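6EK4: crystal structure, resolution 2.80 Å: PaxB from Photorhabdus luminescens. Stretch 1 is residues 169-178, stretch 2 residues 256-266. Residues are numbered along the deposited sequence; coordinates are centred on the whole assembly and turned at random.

Stretch 1 169-178: QQEKNKAKLV
Stretch 2 256-266: KLDERINQINK

Both stretches are helical throughout, and each belongs to a helix that runs on in both directions. Build them with phi/psi near -65/-40 and i-to-i+4 backbone hydrogen bonds, for example Lys174 N to Gln170 O at 2.9 Å and Ile261 N to Leu257 O at 2.8 Å. The two N-to-C directions differ by 157°, so the helices pack antiparallel with a signed crossing angle of -157°, and their axes approach to 9.9 Å. Three CA-CA pairs fix the register: Gln170 CA to Ile264 CA at 6.5 Å, Lys174 CA to Ile261 CA at 5.9 Å, and Leu177 CA to Leu257 CA at 6.6 Å. The steps of four and three on one helix meet steps of three and four on the other, the heptad-like spacing that keeps a single face of each helix in the contact. Together the stretches bury 489 Å².

The apolar contact centres on Leu177, Ile261 and Ile264. Leu177 (chi1 m at -89°, chi2 p at 36°) points its CA-to-CB bond toward the partner helix; its CB lies 3.6 Å from Ile261 CG1, while its CD2 reaches Ile264 CD1 at 3.8 Å. Both isoleucines take chi1 m and chi2 t. The CA-to-CB bond of Ile264 points toward stretch 1, whereas that of Ile261 points sideways and the side chain's end comes nearer, placing CD1 4.2 Å from Val178 CG2 (chi1 t). Leu257 (chi1 -96°, chi2 p), its CA-to-CB bond toward stretch 1, packs its CD2 methyl 4.2 Å from the backbone Leu177 O.

Lys174 and Arg260 contribute their carbon as well. Lys174 CB sits 3.8 Å from Ile264 CG2 and Lys174 CG 4.0 Å from Ile261 CG2, so the base of the lysine packs against branched aliphatic groups. Arg260 CD (chi1 -140°, chi2 t, chi3 m) similarly lies 4.0 Å from Leu177 CD2. Gln170 (chi1 and chi2 both m) instead rests oxygens against a methyl: its OE1 lies 3.7 Å from Ile264 CG2, a van der Waals contact, as is the 3.6 Å approach of the backbone Gln170 O to Ile264 CG2.

One hydrogen bond crosses the interface: Lys174 NZ donates to Asn265 OD1 at 3.0 Å. Lys174 starts sideways with chi1 t at -160°, passes through chi2 at -140°, and turns at chi3 m before an extended chi4. Its ammonium also forms a salt bridge within its own helix, with Lys174 NZ 3.1 Å from Glu171 OE1. Asn265, with chi1 m at -78°, starts sideways too, but its end comes nearer to receive the lysine. The design rule is economical: one lysine supplies aliphatic packing along its stem and links a carboxylate to an amide at its tip.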

ATOM      1  N   GLN A 169      -6.731  30.325  -5.259  1.00 80.20           N
ATOM      2  CA  GLN A 169      -7.260  31.541  -5.790  1.00 81.99           C
ATOM      3  C   GLN A 169      -8.068  32.228  -4.725  1.00 81.75           C
ATOM      4  O   GLN A 169      -7.938  33.409  -4.510  1.00 82.04           O
ATOM      5  CB  GLN A 169      -8.118  31.267  -6.995  1.00 30.00           C
ATOM      6  CG  GLN A 169      -8.017  32.346  -8.037  1.00 30.00           C
ATOM      7  CD  GLN A 169      -9.251  32.389  -8.872  1.00 30.00           C
ATOM      8  OE1 GLN A 169      -9.925  31.378  -9.042  1.00 30.00           O
ATOM      9  NE2 GLN A 169      -9.573  33.561  -9.386  1.00 30.00           N
ATOM     10  N   GLN A 170      -8.903  31.477  -4.039  1.00 81.72           N
ATOM     11  CA  GLN A 170      -9.739  32.077  -2.995  1.00 81.55           C
ATOM     12  C   GLN A 170      -8.893  32.796  -1.943  1.00 81.13           C
ATOM     13  O   GLN A 170      -9.227  33.908  -1.533  1.00 81.04           O
ATOM     14  CB  GLN A 170     -10.611  31.012  -2.318  1.00 81.69           C
ATOM     15  CG  GLN A 170     -11.701  30.426  -3.205  1.00 82.65           C
ATOM     16  CD  GLN A 170     -12.949  31.288  -3.272  1.00 83.65           C
ATOM     17  OE1 GLN A 170     -12.884  32.513  -3.162  1.00 84.00           O
ATOM     18  NE2 GLN A 170     -14.098  30.646  -3.462  1.00 84.48           N
ATOM     19  N   GLU A 171      -7.808  32.157  -1.508  1.00 81.27           N
ATOM     20  CA  GLU A 171      -6.887  32.754  -0.533  1.00 81.13           C
ATOM     21  C   GLU A 171      -6.250  34.047  -1.050  1.00 80.57           C
ATOM     22  O   GLU A 171      -5.964  34.956  -0.269  1.00 80.03           O
ATOM     23  CB  GLU A 171      -5.779  31.762  -0.154  1.00 82.43           C
ATOM     24  CG  GLU A 171      -6.218  30.637   0.774  1.00 83.36           C
ATOM     25  CD  GLU A 171      -6.141  31.013   2.244  1.00 84.11           C
ATOM     26  OE1 GLU A 171      -6.714  32.054   2.631  1.00 84.97           O
ATOM     27  OE2 GLU A 171      -5.513  30.258   3.018  1.00 84.48           O
ATOM     28  N   LYS A 172      -6.030  34.120  -2.361  1.00 80.35           N
ATOM     29  CA  LYS A 172      -5.411  35.292  -2.979  1.00 80.79           C
ATOM     30  C   LYS A 172      -6.416  36.439  -3.116  1.00 79.92           C
ATOM     31  O   LYS A 172      -6.078  37.598  -2.862  1.00 79.67           O
ATOM     32  CB  LYS A 172      -4.817  34.927  -4.343  1.00 82.27           C
ATOM     33  CG  LYS A 172      -3.660  35.817  -4.773  1.00 84.00           C
ATOM     34  CD  LYS A 172      -2.771  35.121  -5.795  1.00 85.88           C
ATOM     35  CE  LYS A 172      -1.403  35.778  -5.894  1.00 87.29           C
ATOM     36  NZ  LYS A 172      -0.437  34.921  -6.636  1.00 88.51           N
ATOM     37  N   ASN A 173      -7.642  36.109  -3.517  1.00 78.56           N
ATOM     38  CA  ASN A 173      -8.731  37.090  -3.580  1.00 77.69           C
ATOM     39  C   ASN A 173      -9.113  37.620  -2.199  1.00 76.35           C
ATOM     40  O   ASN A 173      -9.519  38.775  -2.067  1.00 76.82           O
ATOM     41  CB  ASN A 173      -9.968  36.491  -4.256  1.00 77.94           C
ATOM     42  CG  ASN A 173      -9.758  36.218  -5.735  1.00 79.61           C
ATOM     43  OD1 ASN A 173      -8.693  36.497  -6.289  1.00 80.73           O
ATOM     44  ND2 ASN A 173     -10.778  35.669  -6.382  1.00 80.37           N
ATOM     45  N   LYS A 174      -8.989  36.774  -1.177  1.00 75.17           N
ATOM     46  CA  LYS A 174      -9.245  37.184   0.203  1.00 74.39           C
ATOM     47  C   LYS A 174      -8.152  38.134   0.684  1.00 74.59           C
ATOM     48  O   LYS A 174      -8.442  39.151   1.313  1.00 74.57           O
ATOM     49  CB  LYS A 174      -9.311  35.971   1.135  1.00 73.63           C
ATOM     50  CG  LYS A 174     -10.033  36.237   2.450  1.00 72.94           C
ATOM     51  CD  LYS A 174      -9.348  35.576   3.640  1.00 72.84           C
ATOM     52  CE  LYS A 174      -9.252  34.064   3.499  1.00 73.20           C
ATOM     53  NZ  LYS A 174      -8.594  33.441   4.682  1.00 72.90           N
ATOM     54  N   ALA A 175      -6.898  37.796   0.381  1.00 74.91           N
ATOM     55  CA  ALA A 175      -5.748  38.616   0.775  1.00 75.15           C
ATOM     56  C   ALA A 175      -5.821  40.037   0.213  1.00 75.83           C
ATOM     57  O   ALA A 175      -5.392  40.987   0.871  1.00 76.22           O
ATOM     58  CB  ALA A 175      -4.451  37.947   0.347  1.00 75.23           C
ATOM     59  N   LYS A 176      -6.360  40.180  -0.997  1.00 76.30           N
ATOM     60  CA  LYS A 176      -6.553  41.497  -1.604  1.00 77.16           C
ATOM     61  C   LYS A 176      -7.662  42.273  -0.891  1.00 76.23           C
ATOM     62  O   LYS A 176      -7.518  43.463  -0.614  1.00 75.65           O
ATOM     63  CB  LYS A 176      -6.894  41.375  -3.094  1.00 78.53           C
ATOM     64  CG  LYS A 176      -6.708  42.678  -3.865  1.00 80.06           C
ATOM     65  CD  LYS A 176      -7.914  43.025  -4.727  1.00 80.75           C
ATOM     66  CE  LYS A 176      -7.828  44.454  -5.245  1.00 81.41           C
ATOM     67  NZ  LYS A 176      -9.132  44.935  -5.780  1.00 81.58           N
ATOM     68  N   LEU A 177      -8.768  41.594  -0.604  1.00 75.69           N
ATOM     69  CA  LEU A 177      -9.887  42.203   0.119  1.00 75.49           C
ATOM     70  C   LEU A 177      -9.518  42.585   1.556  1.00 75.19           C
ATOM     71  O   LEU A 177     -10.077  43.534   2.103  1.00 74.90           O
ATOM     72  CB  LEU A 177     -11.105  41.269   0.120  1.00 75.62           C
ATOM     73  CG  LEU A 177     -12.095  41.380  -1.049  1.00 76.30           C
ATOM     74  CD1 LEU A 177     -11.414  41.678  -2.379  1.00 77.41           C
ATOM     75  CD2 LEU A 177     -12.927  40.110  -1.142  1.00 76.48           C
ATOM     76  N   VAL A 178      -8.586  41.848   2.160  1.00 75.92           N
ATOM     77  CA  VAL A 178      -8.138  42.133   3.527  1.00 76.41           C
ATOM     78  C   VAL A 178      -7.396  43.470   3.603  1.00 78.18           C
ATOM     79  O   VAL A 178      -7.616  44.241   4.540  1.00 79.18           O
ATOM     80  CB  VAL A 178      -7.263  40.991   4.104  1.00 76.08           C
ATOM     81  CG1 VAL A 178      -6.556  41.423   5.386  1.00 75.96           C
ATOM     82  CG2 VAL A 178      -8.109  39.753   4.369  1.00 75.62           C
ATOM     83  N   LYS A 256     -19.627  45.555   2.965  1.00 81.40           N
ATOM     84  CA  LYS A 256     -19.660  44.672   1.795  1.00 82.07           C
ATOM     85  C   LYS A 256     -18.401  43.808   1.693  1.00 81.69           C
ATOM     86  O   LYS A 256     -18.477  42.646   1.289  1.00 82.27           O
ATOM     87  CB  LYS A 256     -19.848  45.479   0.506  1.00 83.15           C
ATOM     88  CG  LYS A 256     -21.259  46.012   0.317  1.00 84.60           C
ATOM     89  CD  LYS A 256     -21.446  46.616  -1.066  1.00 86.31           C
ATOM     90  CE  LYS A 256     -22.874  47.096  -1.272  1.00 87.93           C
ATOM     91  NZ  LYS A 256     -23.044  47.787  -2.581  1.00 89.33           N
ATOM     92  N   LEU A 257     -17.253  44.379   2.053  1.00 81.08           N
ATOM     93  CA  LEU A 257     -15.988  43.634   2.071  1.00 80.86           C
ATOM     94  C   LEU A 257     -15.977  42.564   3.162  1.00 81.36           C
ATOM     95  O   LEU A 257     -15.568  41.430   2.913  1.00 82.53           O
ATOM     96  CB  LEU A 257     -14.790  44.580   2.237  1.00 80.07           C
ATOM     97  CG  LEU A 257     -14.057  45.019   0.962  1.00 80.20           C
ATOM     98  CD1 LEU A 257     -15.003  45.273  -0.206  1.00 80.80           C
ATOM     99  CD2 LEU A 257     -13.216  46.253   1.249  1.00 80.30           C
ATOM    100  N   ASP A 258     -16.427  42.925   4.363  1.00 81.83           N
ATOM    101  CA  ASP A 258     -16.557  41.963   5.463  1.00 82.20           C
ATOM    102  C   ASP A 258     -17.481  40.801   5.091  1.00 82.87           C
ATOM    103  O   ASP A 258     -17.225  39.656   5.466  1.00 82.44           O
ATOM    104  CB  ASP A 258     -17.073  42.650   6.737  1.00 82.48           C
ATOM    105  CG  ASP A 258     -15.983  43.401   7.485  1.00 82.88           C
ATOM    106  OD1 ASP A 258     -14.882  42.841   7.665  1.00 82.78           O
ATOM    107  OD2 ASP A 258     -16.235  44.546   7.914  1.00 83.93           O
ATOM    108  N   GLU A 259     -18.549  41.105   4.355  1.00 83.76           N
ATOM    109  CA  GLU A 259     -19.488  40.087   3.882  1.00 84.58           C
ATOM    110  C   GLU A 259     -18.850  39.166   2.841  1.00 84.48           C
ATOM    111  O   GLU A 259     -19.130  37.965   2.821  1.00 85.33           O
ATOM    112  CB  GLU A 259     -20.742  40.747   3.294  1.00 85.89           C
ATOM    113  CG  GLU A 259     -21.798  39.765   2.800  1.00 87.44           C
ATOM    114  CD  GLU A 259     -23.056  40.447   2.289  1.00 89.37           C
ATOM    115  OE1 GLU A 259     -23.763  39.835   1.460  1.00 90.62           O
ATOM    116  OE2 GLU A 259     -23.344  41.590   2.707  1.00 90.18           O
ATOM    117  N   ARG A 260     -18.002  39.729   1.983  1.00 83.52           N
ATOM    118  CA  ARG A 260     -17.356  38.959   0.919  1.00 82.80           C
ATOM    119  C   ARG A 260     -16.187  38.138   1.466  1.00 80.87           C
ATOM    120  O   ARG A 260     -15.974  37.003   1.039  1.00 81.27           O
ATOM    121  CB  ARG A 260     -16.888  39.876  -0.217  1.00 84.39           C
ATOM    122  CG  ARG A 260     -17.107  39.288  -1.605  1.00 86.58           C
ATOM    123  CD  ARG A 260     -16.643  40.220  -2.718  1.00 88.41           C
ATOM    124  NE  ARG A 260     -17.271  41.542  -2.661  1.00 89.46           N
ATOM    125  CZ  ARG A 260     -17.029  42.531  -3.521  1.00 90.75           C
ATOM    126  NH1 ARG A 260     -16.179  42.364  -4.531  1.00 91.62           N
ATOM    127  NH2 ARG A 260     -17.649  43.699  -3.375  1.00 90.83           N
ATOM    128  N   ILE A 261     -15.436  38.712   2.406  1.00 78.40           N
ATOM    129  CA  ILE A 261     -14.335  37.999   3.068  1.00 76.61           C
ATOM    130  C   ILE A 261     -14.871  36.830   3.894  1.00 75.94           C
ATOM    131  O   ILE A 261     -14.309  35.733   3.863  1.00 75.75           O
ATOM    132  CB  ILE A 261     -13.495  38.941   3.962  1.00 75.85           C
ATOM    133  CG1 ILE A 261     -12.697  39.916   3.092  1.00 76.49           C
ATOM    134  CG2 ILE A 261     -12.539  38.150   4.849  1.00 75.22           C
ATOM    135  CD1 ILE A 261     -12.047  41.046   3.861  1.00 76.77           C
ATOM    136  N   ASN A 262     -15.952  37.074   4.633  1.00 75.25           N
ATOM    137  CA  ASN A 262     -16.624  36.021   5.393  1.00 74.38           C
ATOM    138  C   ASN A 262     -17.141  34.907   4.486  1.00 72.82           C
ATOM    139  O   ASN A 262     -17.063  33.731   4.838  1.00 71.42           O
ATOM    140  CB  ASN A 262     -17.779  36.607   6.212  1.00 75.71           C
ATOM    141  CG  ASN A 262     -18.537  35.549   6.997  1.00 77.38           C
ATOM    142  OD1 ASN A 262     -17.938  34.737   7.705  1.00 77.93           O
ATOM    143  ND2 ASN A 262     -19.860  35.552   6.872  1.00 78.35           N
ATOM    144  N   GLN A 263     -17.661  35.285   3.321  1.00 72.21           N
ATOM    145  CA  GLN A 263     -18.145  34.317   2.337  1.00 72.13           C
ATOM    146  C   GLN A 263     -17.002  33.470   1.768  1.00 71.22           C
ATOM    147  O   GLN A 263     -17.178  32.276   1.525  1.00 71.70           O
ATOM    148  CB  GLN A 263     -18.891  35.033   1.204  1.00 72.86           C
ATOM    149  CG  GLN A 263     -19.538  34.109   0.178  1.00 73.73           C
ATOM    150  CD  GLN A 263     -20.540  33.151   0.795  1.00 74.07           C
ATOM    151  OE1 GLN A 263     -21.561  33.568   1.344  1.00 74.64           O
ATOM    152  NE2 GLN A 263     -20.255  31.857   0.701  1.00 73.58           N
ATOM    153  N   ILE A 264     -15.842  34.088   1.557  1.00 69.93           N
ATOM    154  CA  ILE A 264     -14.664  33.372   1.059  1.00 69.38           C
ATOM    155  C   ILE A 264     -14.119  32.405   2.116  1.00 68.80           C
ATOM    156  O   ILE A 264     -13.699  31.293   1.785  1.00 68.81           O
ATOM    157  CB  ILE A 264     -13.561  34.352   0.590  1.00 69.36           C
ATOM    158  CG1 ILE A 264     -14.006  35.067  -0.690  1.00 70.01           C
ATOM    159  CG2 ILE A 264     -12.246  33.624   0.332  1.00 69.34           C
ATOM    160  CD1 ILE A 264     -13.218  36.321  -1.007  1.00 70.33           C
ATOM    161  N   ASN A 265     -14.129  32.827   3.379  1.00 68.45           N
ATOM    162  CA  ASN A 265     -13.724  31.952   4.487  1.00 67.90           C
ATOM    163  C   ASN A 265     -14.616  30.720   4.602  1.00 68.40           C
ATOM    164  O   ASN A 265     -14.124  29.620   4.854  1.00 69.00           O
ATOM    165  CB  ASN A 265     -13.718  32.713   5.820  1.00 67.07           C
ATOM    166  CG  ASN A 265     -12.488  33.586   5.994  1.00 66.69           C
ATOM    167  OD1 ASN A 265     -11.368  33.165   5.703  1.00 66.12           O
ATOM    168  ND2 ASN A 265     -12.690  34.803   6.484  1.00 67.27           N
ATOM    169  N   LYS A 266     -15.922  30.911   4.418  1.00 69.37           N
ATOM    170  CA  LYS A 266     -16.873  29.799   4.416  1.00 70.33           C
ATOM    171  C   LYS A 266     -16.634  28.862   3.231  1.00 71.01           C
ATOM    172  O   LYS A 266     -16.665  27.641   3.389  1.00 71.64           O
ATOM    173  CB  LYS A 266     -18.320  30.311   4.402  1.00 71.25           C
ATOM    174  CG  LYS A 266     -18.776  30.903   5.727  1.00 71.76           C
ATOM    175  CD  LYS A 266     -20.280  31.136   5.772  1.00 72.78           C
ATOM    176  CE  LYS A 266     -20.699  32.305   4.895  1.00 72.91           C
ATOM    177  NZ  LYS A 266     -22.138  32.643   5.076  1.00 74.09           N
TER